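Local coordinates for archaeal flagellar ATP-binding protein FlaH (Methanocaldococcus jannaschii DSM 2661, PDB 4WIA) that is probably a component of the archaellum, the archaeal flagellum, and probably binds ATP and magnesium through a KaiC-like P-loop domain, at residues D194-L202 against Q212-E220. Sequence-based numbering, arbitrary orientation.
Sequences DLKNLAKIL and QKNIVFRVE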
ATOM      1  N   ASP A 194       6.249 -14.862 -32.491  1.00 93.15           N
ATOM      2  CA  ASP A 194       6.464 -13.865 -31.470  1.00 89.33           C
ATOM      3  C   ASP A 194       7.512 -14.397 -30.490  1.00 87.65           C
ATOM      4  O   ASP A 194       7.542 -15.574 -30.164  1.00 86.75           O
ATOM      5  CB  ASP A 194       5.173 -13.573 -30.724  1.00 90.01           C
ATOM      6  CG  ASP A 194       4.143 -12.872 -31.571  1.00 95.81           C
ATOM      7  OD1 ASP A 194       4.262 -12.891 -32.804  1.00102.01           O
ATOM      8  OD2 ASP A 194       3.198 -12.306 -30.997  1.00 95.99           O
ATOM      9  N   LEU A 195       8.397 -13.521 -30.055  1.00 83.49           N
ATOM     10  CA  LEU A 195       9.460 -13.887 -29.159  1.00 79.21           C
ATOM     11  C   LEU A 195       9.036 -13.582 -27.725  1.00 74.74           C
ATOM     12  O   LEU A 195       8.478 -12.540 -27.457  1.00 73.17           O
ATOM     13  CB  LEU A 195      10.709 -13.152 -29.619  1.00 81.37           C
ATOM     14  CG  LEU A 195      12.088 -13.410 -29.008  1.00 81.06           C
ATOM     15  CD1 LEU A 195      13.264 -13.107 -29.948  1.00 85.56           C
ATOM     16  CD2 LEU A 195      12.183 -12.579 -27.748  1.00 79.30           C
ATOM     17  N   LYS A 196       9.249 -14.523 -26.803  1.00 73.78           N
ATOM     18  CA  LYS A 196       8.756 -14.402 -25.427  1.00 69.52           C
ATOM     19  C   LYS A 196       9.807 -14.885 -24.497  1.00 66.84           C
ATOM     20  O   LYS A 196      10.706 -15.602 -24.919  1.00 67.56           O
ATOM     21  CB  LYS A 196       7.511 -15.270 -25.220  1.00 73.43           C
ATOM     22  CG  LYS A 196       6.298 -14.774 -26.025  1.00 78.60           C
ATOM     23  CD  LYS A 196       5.002 -15.492 -25.626  1.00 80.48           C
ATOM     24  CE  LYS A 196       4.634 -16.518 -26.657  1.00 85.15           C
ATOM     25  NZ  LYS A 196       3.515 -17.396 -26.219  1.00 88.96           N
ATOM     26  N   ASN A 197       9.677 -14.522 -23.228  1.00 63.18           N
ATOM     27  CA  ASN A 197      10.531 -15.043 -22.201  1.00 62.13           C
ATOM     28  C   ASN A 197       9.855 -16.154 -21.450  1.00 64.59           C
ATOM     29  O   ASN A 197       8.640 -16.139 -21.282  1.00 67.40           O
ATOM     30  CB  ASN A 197      10.850 -13.956 -21.232  1.00 60.61           C
ATOM     31  CG  ASN A 197      11.399 -12.742 -21.925  1.00 61.40           C
ATOM     32  OD1 ASN A 197      10.666 -12.043 -22.618  1.00 63.67           O
ATOM     33  ND2 ASN A 197      12.681 -12.469 -21.734  1.00 60.47           N
ATOM     34  N   LEU A 198      10.629 -17.138 -21.017  1.00 62.78           N
ATOM     35  CA  LEU A 198      10.105 -18.138 -20.131  1.00 62.24           C
ATOM     36  C   LEU A 198      10.994 -18.160 -18.942  1.00 56.30           C
ATOM     37  O   LEU A 198      12.195 -18.251 -19.108  1.00 59.82           O
ATOM     38  CB  LEU A 198      10.087 -19.514 -20.798  1.00 65.60           C
ATOM     39  CG  LEU A 198       9.767 -20.680 -19.862  1.00 67.43           C
ATOM     40  CD1 LEU A 198       8.298 -20.692 -19.520  1.00 67.80           C
ATOM     41  CD2 LEU A 198      10.151 -22.005 -20.503  1.00 73.50           C
ATOM     42  N   ALA A 199      10.384 -18.098 -17.762  1.00 52.15           N
ATOM     43  CA  ALA A 199      11.049 -18.280 -16.495  1.00 48.38           C
ATOM     44  C   ALA A 199      10.551 -19.569 -15.893  1.00 53.26           C
ATOM     45  O   ALA A 199       9.381 -19.688 -15.574  1.00 58.19           O
ATOM     46  CB  ALA A 199      10.717 -17.148 -15.595  1.00 46.54           C
ATOM     47  N   LYS A 200      11.421 -20.573 -15.769  1.00 55.36           N
ATOM     48  CA  LYS A 200      11.030 -21.825 -15.221  1.00 55.14           C
ATOM     49  C   LYS A 200      11.605 -21.999 -13.809  1.00 55.02           C
ATOM     50  O   LYS A 200      12.813 -21.830 -13.579  1.00 54.97           O
ATOM     51  CB  LYS A 200      11.503 -22.915 -16.126  1.00 60.37           C
ATOM     52  CG  LYS A 200      10.927 -24.263 -15.774  1.00 65.44           C
ATOM     53  CD  LYS A 200      11.486 -25.316 -16.717  1.00 70.31           C
ATOM     54  CE  LYS A 200      10.464 -26.345 -17.125  1.00 78.36           C
ATOM     55  NZ  LYS A 200      10.931 -26.931 -18.408  1.00 87.19           N
ATOM     56  N   ILE A 201      10.753 -22.401 -12.875  1.00 52.20           N
ATOM     57  CA  ILE A 201      11.155 -22.494 -11.494  1.00 51.41           C
ATOM     58  C   ILE A 201      11.598 -23.926 -11.297  1.00 53.07           C
ATOM     59  O   ILE A 201      10.785 -24.802 -11.092  1.00 55.62           O
ATOM     60  CB  ILE A 201      10.010 -22.127 -10.556  1.00 50.26           C
ATOM     61  CG1 ILE A 201       9.684 -20.640 -10.713  1.00 50.42           C
ATOM     62  CG2 ILE A 201      10.394 -22.480  -9.121  1.00 50.90           C
ATOM     63  CD1 ILE A 201       8.502 -20.123  -9.903  1.00 50.75           C
ATOM     64  N   LEU A 202      12.902 -24.152 -11.353  1.00 53.59           N
ATOM     65  CA  LEU A 202      13.451 -25.495 -11.221  1.00 54.36           C
ATOM     66  C   LEU A 202      13.459 -25.982  -9.798  1.00 52.17           C
ATOM     67  O   LEU A 202      13.453 -27.155  -9.576  1.00 55.88           O
ATOM     68  CB  LEU A 202      14.852 -25.541 -11.760  1.00 55.69           C
ATOM     69  CG  LEU A 202      15.004 -25.104 -13.202  1.00 56.82           C
ATOM     70  CD1 LEU A 202      16.477 -25.030 -13.574  1.00 58.08           C
ATOM     71  CD2 LEU A 202      14.267 -26.055 -14.112  1.00 60.19           C
ATOM     72  N   GLN A 212       3.221 -21.725 -10.131  1.00 45.84           N
ATOM     73  CA  GLN A 212       3.368 -22.085 -11.546  1.00 51.87           C
ATOM     74  C   GLN A 212       4.835 -22.421 -11.814  1.00 50.96           C
ATOM     75  O   GLN A 212       5.680 -21.679 -11.453  1.00 50.00           O
ATOM     76  CB  GLN A 212       2.958 -20.957 -12.505  1.00 52.64           C
ATOM     77  CG  GLN A 212       1.528 -20.566 -12.501  1.00 59.79           C
ATOM     78  CD  GLN A 212       0.599 -21.723 -12.659  1.00 64.34           C
ATOM     79  OE1 GLN A 212       0.110 -22.263 -11.672  1.00 72.90           O
ATOM     80  NE2 GLN A 212       0.337 -22.112 -13.895  1.00 70.82           N
ATOM     81  N   LYS A 213       5.099 -23.545 -12.457  1.00 54.04           N
ATOM     82  CA  LYS A 213       6.435 -23.925 -12.812  1.00 57.21           C
ATOM     83  C   LYS A 213       6.978 -23.118 -13.990  1.00 56.74           C
ATOM     84  O   LYS A 213       8.133 -22.701 -13.984  1.00 55.24           O
ATOM     85  CB  LYS A 213       6.451 -25.397 -13.177  1.00 62.46           C
ATOM     86  CG  LYS A 213       7.838 -25.981 -13.120  1.00 67.62           C
ATOM     87  CD  LYS A 213       7.892 -27.492 -13.167  1.00 73.54           C
ATOM     88  CE  LYS A 213       9.343 -27.958 -13.248  1.00 75.50           C
ATOM     89  NZ  LYS A 213       9.437 -29.445 -13.238  1.00 78.55           N
ATOM     90  N   ASN A 214       6.158 -22.921 -15.009  1.00 57.44           N
ATOM     91  CA  ASN A 214       6.567 -22.164 -16.181  1.00 57.80           C
ATOM     92  C   ASN A 214       5.871 -20.852 -16.222  1.00 55.03           C
ATOM     93  O   ASN A 214       4.689 -20.811 -16.331  1.00 58.19           O
ATOM     94  CB  ASN A 214       6.226 -22.937 -17.409  1.00 63.23           C
ATOM     95  CG  ASN A 214       7.012 -24.207 -17.504  1.00 66.97           C
ATOM     96  OD1 ASN A 214       8.239 -24.179 -17.615  1.00 67.88           O
ATOM     97  ND2 ASN A 214       6.327 -25.330 -17.454  1.00 69.06           N
ATOM     98  N   ILE A 215       6.605 -19.763 -16.187  1.00 55.75           N
ATOM     99  CA  ILE A 215       5.983 -18.441 -16.259  1.00 54.93           C
ATOM    100  C   ILE A 215       6.399 -17.778 -17.574  1.00 57.59           C
ATOM    101  O   ILE A 215       7.562 -17.431 -17.780  1.00 55.50           O
ATOM    102  CB  ILE A 215       6.365 -17.598 -15.058  1.00 53.06           C
ATOM    103  CG1 ILE A 215       5.864 -18.266 -13.773  1.00 53.50           C
ATOM    104  CG2 ILE A 215       5.751 -16.224 -15.173  1.00 54.12           C
ATOM    105  CD1 ILE A 215       6.483 -17.682 -12.510  1.00 51.00           C
ATOM    106  N   VAL A 216       5.445 -17.665 -18.508  1.00 61.25           N
ATOM    107  CA  VAL A 216       5.710 -17.002 -19.778  1.00 62.45           C
ATOM    108  C   VAL A 216       5.403 -15.512 -19.668  1.00 62.91           C
ATOM    109  O   VAL A 216       4.432 -15.126 -19.058  1.00 63.74           O
ATOM    110  CB  VAL A 216       4.892 -17.610 -20.898  1.00 64.05           C
ATOM    111  CG1 VAL A 216       5.200 -16.926 -22.217  1.00 65.79           C
ATOM    112  CG2 VAL A 216       5.162 -19.111 -20.985  1.00 64.85           C
ATOM    113  N   PHE A 217       6.279 -14.677 -20.214  1.00 65.68           N
ATOM    114  CA  PHE A 217       6.038 -13.237 -20.248  1.00 65.75           C
ATOM    115  C   PHE A 217       6.696 -12.581 -21.434  1.00 67.56           C
ATOM    116  O   PHE A 217       7.512 -13.199 -22.124  1.00 65.98           O
ATOM    117  CB  PHE A 217       6.494 -12.542 -18.959  1.00 62.77           C
ATOM    118  CG  PHE A 217       7.963 -12.693 -18.648  1.00 67.34           C
ATOM    119  CD1 PHE A 217       8.438 -13.816 -17.969  1.00 69.68           C
ATOM    120  CD2 PHE A 217       8.883 -11.706 -18.991  1.00 71.78           C
ATOM    121  CE1 PHE A 217       9.792 -13.970 -17.673  1.00 68.61           C
ATOM    122  CE2 PHE A 217      10.250 -11.849 -18.671  1.00 70.95           C
ATOM    123  CZ  PHE A 217      10.700 -12.989 -18.020  1.00 67.91           C
ATOM    124  N   ARG A 218       6.298 -11.332 -21.674  1.00 70.15           N
ATOM    125  CA  ARG A 218       7.004 -10.451 -22.585  1.00 72.57           C
ATOM    126  C   ARG A 218       7.219  -9.133 -21.834  1.00 68.88           C
ATOM    127  O   ARG A 218       6.550  -8.825 -20.851  1.00 62.70           O
ATOM    128  CB  ARG A 218       6.243 -10.261 -23.882  1.00 79.69           C
ATOM    129  CG  ARG A 218       4.912  -9.562 -23.735  1.00 87.41           C
ATOM    130  CD  ARG A 218       3.899  -9.884 -24.834  1.00 93.63           C
ATOM    131  NE  ARG A 218       2.521  -9.807 -24.303  1.00 98.95           N
ATOM    132  CZ  ARG A 218       1.971 -10.713 -23.475  1.00101.36           C
ATOM    133  NH1 ARG A 218       0.716 -10.571 -23.043  1.00102.39           N
ATOM    134  NH2 ARG A 218       2.676 -11.769 -23.067  1.00102.59           N
ATOM    135  N   VAL A 219       8.221  -8.400 -22.254  1.00 69.60           N
ATOM    136  CA  VAL A 219       8.523  -7.135 -21.624  1.00 69.57           C
ATOM    137  C   VAL A 219       7.848  -6.074 -22.471  1.00 68.27           C
ATOM    138  O   VAL A 219       8.137  -5.968 -23.650  1.00 66.03           O
ATOM    139  CB  VAL A 219      10.047  -6.919 -21.533  1.00 72.60           C
ATOM    140  CG1 VAL A 219      10.358  -5.556 -20.930  1.00 72.19           C
ATOM    141  CG2 VAL A 219      10.710  -8.041 -20.713  1.00 70.92           C
ATOM    142  N   GLU A 220       6.939  -5.303 -21.872  1.00 67.16           N
ATOM    143  CA  GLU A 220       6.150  -4.335 -22.633  1.00 75.06           C
ATOM    144  C   GLU A 220       6.458  -2.923 -22.159  1.00 75.65           C
ATOM    145  O   GLU A 220       6.521  -2.669 -20.925  1.00 69.84           O
ATOM    146  CB  GLU A 220       4.621  -4.615 -22.508  1.00 80.22           C
ATOM    147  CG  GLU A 220       4.109  -5.908 -23.146  1.00 81.26           C
ATOM    148  CD  GLU A 220       4.105  -5.931 -24.654  1.00 87.74           C
ATOM    149  OE1 GLU A 220       4.622  -4.991 -25.285  1.00 92.09           O
ATOM    150  OE2 GLU A 220       3.554  -6.913 -25.199  1.00 97.19           O
TER
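Asn197 and Phe217 face each other in an antiparallel beta hairpin, strands 194-204 and 214-220, within the mixed sheet of this KaiC-type P-loop NTPase domain. The Phe217 ring lies across its neighbour: the small CB of Asn197 makes a CH-pi contact 3.5 Å from the ring centroid, and the amide stacks with its plane only 9° from that of the ring. Phe217 reaches this place because chi1 of 60° sets CG between the backbone N and carbonyl carbon, folding the ring over the strand. The short methyl of Ala199 lies at the ring edge, near its plane, with CB 3.9 Å from Phe217 CE1. A serine in place of Phe217 would probably leave Asn197 CB and its amide without their stacking partner and open a gap beside the Ala199 methyl. The same amide donates a hydrogen bond from ND2 to the backbone O of Thr38, a probable ATP-binding residue, and so links the hairpin to the P-loop. Further along this face, Ile201 CD1 meets Ile215 CD1 at 4.1 Å. On the other face, the branched tip of Leu198 fills the hollow between Asn214 and Val216, its CD1 3.7 Å from Asn214 CB. Val216, beta-branched, suits a strand: CG2 meets Leu198 CD1 while CG1 packs on CD of Lys196, whose NZ forms a salt bridge with Glu228. Between the faces, Ala199 N donates to Ile215 O at 2.9 Å, nearly straight at 176°.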